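Metallocarboxypeptidase (Trypanosoma cruzi, PDB 3DWC) probably releases C-terminal amino acids other than proline from peptides, as a metal-dependent carboxypeptidase of the M32 family. Local coordinates at residues A112-F125 with G400-S413. Numbering follows the deposited sequence.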
loop_
_atom_site.group_PDB
_atom_site.type_symbol
_atom_site.label_atom_id
_atom_site.label_comp_id
_atom_site.label_asym_id
_atom_site.label_seq_id
_atom_site.Cartn_x
_atom_site.Cartn_y
_atom_site.Cartn_z
ATOM N N ALA B 112 -0.632 -27.558 -5.130
ATOM C CA ALA B 112 -1.526 -27.768 -6.261
ATOM C C ALA B 112 -1.352 -26.679 -7.309
ATOM O O ALA B 112 -1.428 -26.954 -8.509
ATOM C CB ALA B 112 -2.980 -27.842 -5.792
ATOM N N HIS B 113 -1.080 -25.456 -6.855
ATOM C CA HIS B 113 -0.928 -24.328 -7.760
ATOM C C HIS B 113 0.202 -24.504 -8.770
ATOM O O HIS B 113 -0.037 -24.402 -9.972
ATOM C CB HIS B 113 -0.736 -23.023 -6.995
ATOM C CG HIS B 113 -0.588 -21.833 -7.892
ATOM N ND1 HIS B 113 -1.665 -21.228 -8.508
ATOM C CD2 HIS B 113 0.509 -21.163 -8.310
ATOM C CE1 HIS B 113 -1.236 -20.216 -9.245
ATOM N NE2 HIS B 113 0.079 -20.159 -9.147
ATOM N N GLN B 114 1.421 -24.767 -8.291
ATOM C CA GLN B 114 2.590 -24.915 -9.180
ATOM C C GLN B 114 2.411 -26.079 -10.148
ATOM O O GLN B 114 2.764 -25.976 -11.326
ATOM C CB GLN B 114 3.868 -25.170 -8.384
ATOM C CG GLN B 114 4.269 -24.107 -7.393
ATOM C CD GLN B 114 5.104 -24.702 -6.272
ATOM O OE1 GLN B 114 6.335 -24.590 -6.263
ATOM N NE2 GLN B 114 4.434 -25.378 -5.335
ATOM N N VAL B 115 1.865 -27.180 -9.634
ATOM C CA VAL B 115 1.557 -28.359 -10.446
ATOM C C VAL B 115 0.539 -28.047 -11.552
ATOM O O VAL B 115 0.755 -28.423 -12.700
ATOM C CB VAL B 115 1.032 -29.535 -9.585
ATOM C CG1 VAL B 115 1.033 -30.826 -10.402
ATOM C CG2 VAL B 115 1.880 -29.710 -8.340
ATOM N N TRP B 116 -0.557 -27.359 -11.203
ATOM C CA TRP B 116 -1.564 -26.918 -12.192
ATOM C C TRP B 116 -0.962 -26.019 -13.262
ATOM O O TRP B 116 -1.056 -26.290 -14.458
ATOM C CB TRP B 116 -2.711 -26.151 -11.494
ATOM C CG TRP B 116 -3.628 -25.419 -12.457
ATOM C CD1 TRP B 116 -4.652 -25.956 -13.177
ATOM C CD2 TRP B 116 -3.590 -24.024 -12.803
ATOM N NE1 TRP B 116 -5.246 -24.996 -13.952
ATOM C CE2 TRP B 116 -4.611 -23.801 -13.746
ATOM C CE3 TRP B 116 -2.792 -22.948 -12.405
ATOM C CZ2 TRP B 116 -4.866 -22.547 -14.288
ATOM C CZ3 TRP B 116 -3.029 -21.699 -12.968
ATOM C CH2 TRP B 116 -4.065 -21.511 -13.893
ATOM N N LYS B 117 -0.337 -24.943 -12.815
ATOM C CA LYS B 117 0.175 -23.926 -13.713
ATOM C C LYS B 117 1.009 -24.533 -14.862
ATOM O O LYS B 117 0.788 -24.200 -16.037
ATOM C CB LYS B 117 0.984 -22.901 -12.910
ATOM C CG LYS B 117 1.251 -21.597 -13.639
ATOM C CD LYS B 117 1.986 -20.554 -12.759
ATOM C CE LYS B 117 3.423 -20.950 -12.390
ATOM N NZ LYS B 117 4.391 -20.981 -13.538
ATOM N N THR B 118 1.934 -25.438 -14.529
ATOM C CA THR B 118 2.818 -26.056 -15.520
ATOM C C THR B 118 2.091 -27.073 -16.396
ATOM O O THR B 118 2.250 -27.057 -17.618
ATOM C CB THR B 118 4.056 -26.758 -14.856
ATOM O OG1 THR B 118 4.631 -25.914 -13.847
ATOM C CG2 THR B 118 5.123 -27.083 -15.902
ATOM N N CYS B 119 1.323 -27.968 -15.772
ATOM C CA CYS B 119 0.530 -28.970 -16.506
ATOM C C CYS B 119 -0.409 -28.308 -17.512
ATOM O O CYS B 119 -0.523 -28.743 -18.670
ATOM C CB CYS B 119 -0.314 -29.801 -15.542
ATOM S SG CYS B 119 0.578 -31.024 -14.589
ATOM N N ARG B 120 -1.103 -27.265 -17.051
ATOM C CA ARG B 120 -1.926 -26.447 -17.935
ATOM C C ARG B 120 -1.130 -26.002 -19.151
ATOM O O ARG B 120 -1.559 -26.209 -20.282
ATOM C CB ARG B 120 -2.437 -25.214 -17.192
ATOM C CG ARG B 120 -3.313 -24.282 -18.019
ATOM C CD ARG B 120 -2.837 -22.845 -17.908
ATOM N NE ARG B 120 -3.921 -21.945 -17.540
ATOM C CZ ARG B 120 -3.765 -20.689 -17.118
ATOM N NH1 ARG B 120 -2.558 -20.137 -17.006
ATOM N NH2 ARG B 120 -4.839 -19.978 -16.794
ATOM N N GLU B 121 0.027 -25.391 -18.905
ATOM C CA GLU B 121 0.869 -24.869 -19.981
ATOM C C GLU B 121 1.355 -25.968 -20.929
ATOM O O GLU B 121 1.623 -25.711 -22.110
ATOM C CB GLU B 121 2.071 -24.114 -19.407
ATOM C CG GLU B 121 2.795 -23.245 -20.444
ATOM C CD GLU B 121 3.534 -22.061 -19.835
ATOM O OE1 GLU B 121 3.640 -21.977 -18.589
ATOM O OE2 GLU B 121 4.009 -21.207 -20.612
ATOM N N LYS B 122 1.449 -27.191 -20.413
ATOM C CA LYS B 122 1.931 -28.336 -21.192
ATOM C C LYS B 122 0.832 -29.269 -21.742
ATOM O O LYS B 122 1.139 -30.189 -22.487
ATOM C CB LYS B 122 2.918 -29.130 -20.338
ATOM C CG LYS B 122 4.271 -28.426 -20.183
ATOM C CD LYS B 122 5.152 -29.132 -19.167
ATOM C CE LYS B 122 6.633 -28.780 -19.346
ATOM N NZ LYS B 122 7.161 -29.157 -20.693
ATOM N N ASN B 123 -0.437 -29.018 -21.393
ATOM C CA ASN B 123 -1.568 -29.862 -21.820
ATOM C C ASN B 123 -1.568 -31.263 -21.172
ATOM O O ASN B 123 -1.976 -32.250 -21.791
ATOM C CB ASN B 123 -1.619 -29.969 -23.356
ATOM C CG ASN B 123 -3.008 -30.372 -23.894
ATOM O OD1 ASN B 123 -3.991 -30.483 -23.151
ATOM N ND2 ASN B 123 -3.074 -30.610 -25.194
ATOM N N ASP B 124 -1.153 -31.329 -19.909
ATOM C CA ASP B 124 -0.846 -32.597 -19.240
ATOM C C ASP B 124 -1.773 -32.872 -18.058
ATOM O O ASP B 124 -1.459 -32.555 -16.908
ATOM C CB ASP B 124 0.600 -32.580 -18.755
ATOM C CG ASP B 124 1.092 -33.963 -18.300
ATOM O OD1 ASP B 124 0.579 -34.988 -18.806
ATOM O OD2 ASP B 124 1.998 -34.012 -17.442
ATOM N N PHE B 125 -2.920 -33.469 -18.347
ATOM C CA PHE B 125 -3.923 -33.705 -17.311
ATOM C C PHE B 125 -3.469 -34.825 -16.386
ATOM O O PHE B 125 -3.701 -34.783 -15.174
ATOM C CB PHE B 125 -5.264 -34.079 -17.923
ATOM C CG PHE B 125 -6.298 -34.412 -16.898
ATOM C CD1 PHE B 125 -6.972 -33.401 -16.232
ATOM C CD2 PHE B 125 -6.581 -35.735 -16.578
ATOM C CE1 PHE B 125 -7.914 -33.705 -15.272
ATOM C CE2 PHE B 125 -7.526 -36.045 -15.617
ATOM C CZ PHE B 125 -8.194 -35.039 -14.969
ATOM N N GLY B 400 -8.563 -34.244 -25.786
ATOM C CA GLY B 400 -7.120 -34.168 -26.061
ATOM C C GLY B 400 -6.545 -32.788 -25.837
ATOM O O GLY B 400 -5.337 -32.609 -25.899
ATOM N N ASN B 401 -7.417 -31.816 -25.574
ATOM C CA ASN B 401 -7.028 -30.417 -25.343
ATOM C C ASN B 401 -7.431 -29.969 -23.946
ATOM O O ASN B 401 -8.302 -29.113 -23.771
ATOM C CB ASN B 401 -7.667 -29.485 -26.380
ATOM C CG ASN B 401 -7.082 -28.085 -26.348
ATOM O OD1 ASN B 401 -6.329 -27.737 -25.445
ATOM N ND2 ASN B 401 -7.427 -27.274 -27.344
ATOM N N ASP B 402 -6.764 -30.533 -22.946
ATOM C CA ASP B 402 -7.097 -30.244 -21.557
ATOM C C ASP B 402 -6.655 -28.846 -21.150
ATOM O O ASP B 402 -7.315 -28.193 -20.332
ATOM C CB ASP B 402 -6.499 -31.326 -20.675
ATOM C CG ASP B 402 -7.012 -32.688 -21.051
ATOM O OD1 ASP B 402 -8.256 -32.874 -21.047
ATOM O OD2 ASP B 402 -6.183 -33.560 -21.388
ATOM N N LYS B 403 -5.567 -28.374 -21.755
ATOM C CA LYS B 403 -5.100 -26.980 -21.615
ATOM C C LYS B 403 -6.218 -25.912 -21.730
ATOM O O LYS B 403 -6.378 -25.024 -20.859
ATOM C CB LYS B 403 -4.030 -26.734 -22.691
ATOM C CG LYS B 403 -3.515 -25.287 -22.783
ATOM C CD LYS B 403 -2.107 -25.262 -23.392
ATOM C CE LYS B 403 -1.457 -23.916 -23.313
ATOM N NZ LYS B 403 -0.071 -23.989 -23.798
ATOM N N GLU B 404 -6.973 -26.000 -22.824
ATOM C CA GLU B 404 -8.119 -25.117 -23.075
ATOM C C GLU B 404 -9.432 -25.806 -22.707
ATOM O O GLU B 404 -10.506 -25.256 -22.934
ATOM C CB GLU B 404 -8.143 -24.695 -24.551
ATOM C CG GLU B 404 -6.798 -24.172 -25.074
ATOM C CD GLU B 404 -6.916 -23.559 -26.461
ATOM O OE1 GLU B 404 -7.055 -24.307 -27.429
ATOM O OE2 GLU B 404 -6.904 -22.316 -26.580
ATOM N N GLY B 405 -9.336 -27.007 -22.153
ATOM C CA GLY B 405 -10.464 -27.751 -21.607
ATOM C C GLY B 405 -10.458 -27.643 -20.096
ATOM O O GLY B 405 -10.450 -26.539 -19.559
ATOM N N CYS B 406 -10.425 -28.784 -19.402
ATOM C CA CYS B 406 -10.586 -28.815 -17.935
ATOM C C CYS B 406 -9.487 -28.138 -17.119
ATOM O O CYS B 406 -9.743 -27.732 -15.986
ATOM C CB CYS B 406 -10.841 -30.253 -17.420
ATOM S SG CYS B 406 -9.545 -31.481 -17.714
ATOM N N LEU B 407 -8.295 -27.962 -17.688
ATOM C CA LEU B 407 -7.183 -27.299 -16.969
ATOM C C LEU B 407 -7.146 -25.762 -17.069
ATOM O O LEU B 407 -6.249 -25.141 -16.494
ATOM C CB LEU B 407 -5.826 -27.830 -17.455
ATOM C CG LEU B 407 -5.499 -29.319 -17.312
ATOM C CD1 LEU B 407 -4.101 -29.573 -17.866
ATOM C CD2 LEU B 407 -5.614 -29.806 -15.854
ATOM N N GLN B 408 -8.079 -25.150 -17.794
ATOM C CA GLN B 408 -7.981 -23.730 -18.084
ATOM C C GLN B 408 -8.145 -22.802 -16.883
ATOM O O GLN B 408 -7.577 -21.724 -16.886
ATOM C CB GLN B 408 -8.995 -23.331 -19.160
ATOM C CG GLN B 408 -10.436 -23.341 -18.700
ATOM C CD GLN B 408 -11.381 -22.804 -19.734
ATOM O OE1 GLN B 408 -11.906 -21.672 -19.623
ATOM N NE2 GLN B 408 -11.613 -23.591 -20.749
ATOM N N ASP B 409 -8.921 -23.191 -15.866
ATOM C CA ASP B 409 -9.169 -22.276 -14.733
ATOM C C ASP B 409 -8.328 -22.635 -13.487
ATOM O O ASP B 409 -8.213 -23.808 -13.117
ATOM C CB ASP B 409 -10.666 -22.227 -14.364
ATOM C CG ASP B 409 -11.503 -21.418 -15.359
ATOM O OD1 ASP B 409 -12.671 -21.791 -15.586
ATOM O OD2 ASP B 409 -11.019 -20.393 -15.909
ATOM N N VAL B 410 -7.798 -21.595 -12.844
ATOM C CA VAL B 410 -7.008 -21.711 -11.602
ATOM C C VAL B 410 -7.801 -22.195 -10.372
ATOM O O VAL B 410 -7.238 -22.780 -9.438
ATOM C CB VAL B 410 -6.383 -20.323 -11.233
ATOM C CG1 VAL B 410 -7.444 -19.367 -10.746
ATOM C CG2 VAL B 410 -5.238 -20.495 -10.201
ATOM N N HIS B 411 -9.111 -21.978 -10.413
ATOM C CA HIS B 411 -9.999 -22.096 -9.257
ATOM C C HIS B 411 -9.777 -23.337 -8.401
ATOM O O HIS B 411 -9.661 -23.230 -7.183
ATOM C CB HIS B 411 -11.462 -22.009 -9.736
ATOM C CG HIS B 411 -11.825 -20.655 -10.272
ATOM N ND1 HIS B 411 -11.228 -20.115 -11.394
ATOM C CD2 HIS B 411 -12.685 -19.710 -9.815
ATOM C CE1 HIS B 411 -11.703 -18.901 -11.606
ATOM N NE2 HIS B 411 -12.593 -18.631 -10.666
ATOM N N TRP B 412 -9.722 -24.508 -9.014
ATOM C CA TRP B 412 -9.611 -25.723 -8.226
ATOM C C TRP B 412 -8.227 -25.867 -7.548
ATOM O O TRP B 412 -8.128 -26.421 -6.447
ATOM C CB TRP B 412 -9.932 -26.948 -9.078
ATOM C CG TRP B 412 -11.338 -26.990 -9.586
ATOM C CD1 TRP B 412 -12.394 -26.176 -9.212
ATOM C CD2 TRP B 412 -11.867 -27.922 -10.534
ATOM N NE1 TRP B 412 -13.531 -26.545 -9.896
ATOM C CE2 TRP B 412 -13.237 -27.608 -10.713
ATOM C CE3 TRP B 412 -11.312 -28.977 -11.276
ATOM C CZ2 TRP B 412 -14.064 -28.324 -11.595
ATOM C CZ3 TRP B 412 -12.140 -29.692 -12.156
ATOM C CH2 TRP B 412 -13.501 -29.360 -12.301
ATOM N N SER B 413 -7.183 -25.364 -8.204
ATOM C CA SER B 413 -5.844 -25.271 -7.598
ATOM C C SER B 413 -5.857 -24.499 -6.297
ATOM O O SER B 413 -5.209 -24.905 -5.315
ATOM C CB SER B 413 -4.881 -24.561 -8.535
ATOM O OG SER B 413 -4.827 -25.268 -9.748
#
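W116 and N123 both hold CG opposite the backbone N (chi1 168° and -159°), which carries the W116 indole, on helix 99-122, and the N123 amide, just past its end, to segment 400-413. W116 NE1 gives a bent hydrogen bond to L407 O (2.7 Å), which lies out of the ring plane. V410 CA sits over one face of the indole, 3.8 Å from the centroid of its six-membered ring, a CH-pi contact. R120 CB lies on the opposite face, so the indole is held between the two residues. The R120 guanidinium lies with one face over W116 CH2. Its NH2 points almost straight at Q408 O (3.2 Å), which lies in the guanidinium plane.

N123 ND2 donates to a lone pair of G400 O (3.1 Å). Its OD1 takes K403 N (3.0 Å) from above the carbonyl plane, and D402 N weakly. The extended K403 chain runs past R120 O and donates from NZ to E121 O (2.9 Å). Past the helix end, L407 CD2 meets the F125 ring at its edge, and C406 SG approaches the same ring obliquely (3.5 Å from CD1).

D409 forms salt bridges with R350 and R365, the latter on helix 358-374. The positive phi of N123 closes helix 99-122 in a Schellman motif, and the loop between helices 382-394 and 421-441 lies along its last turns and closed end.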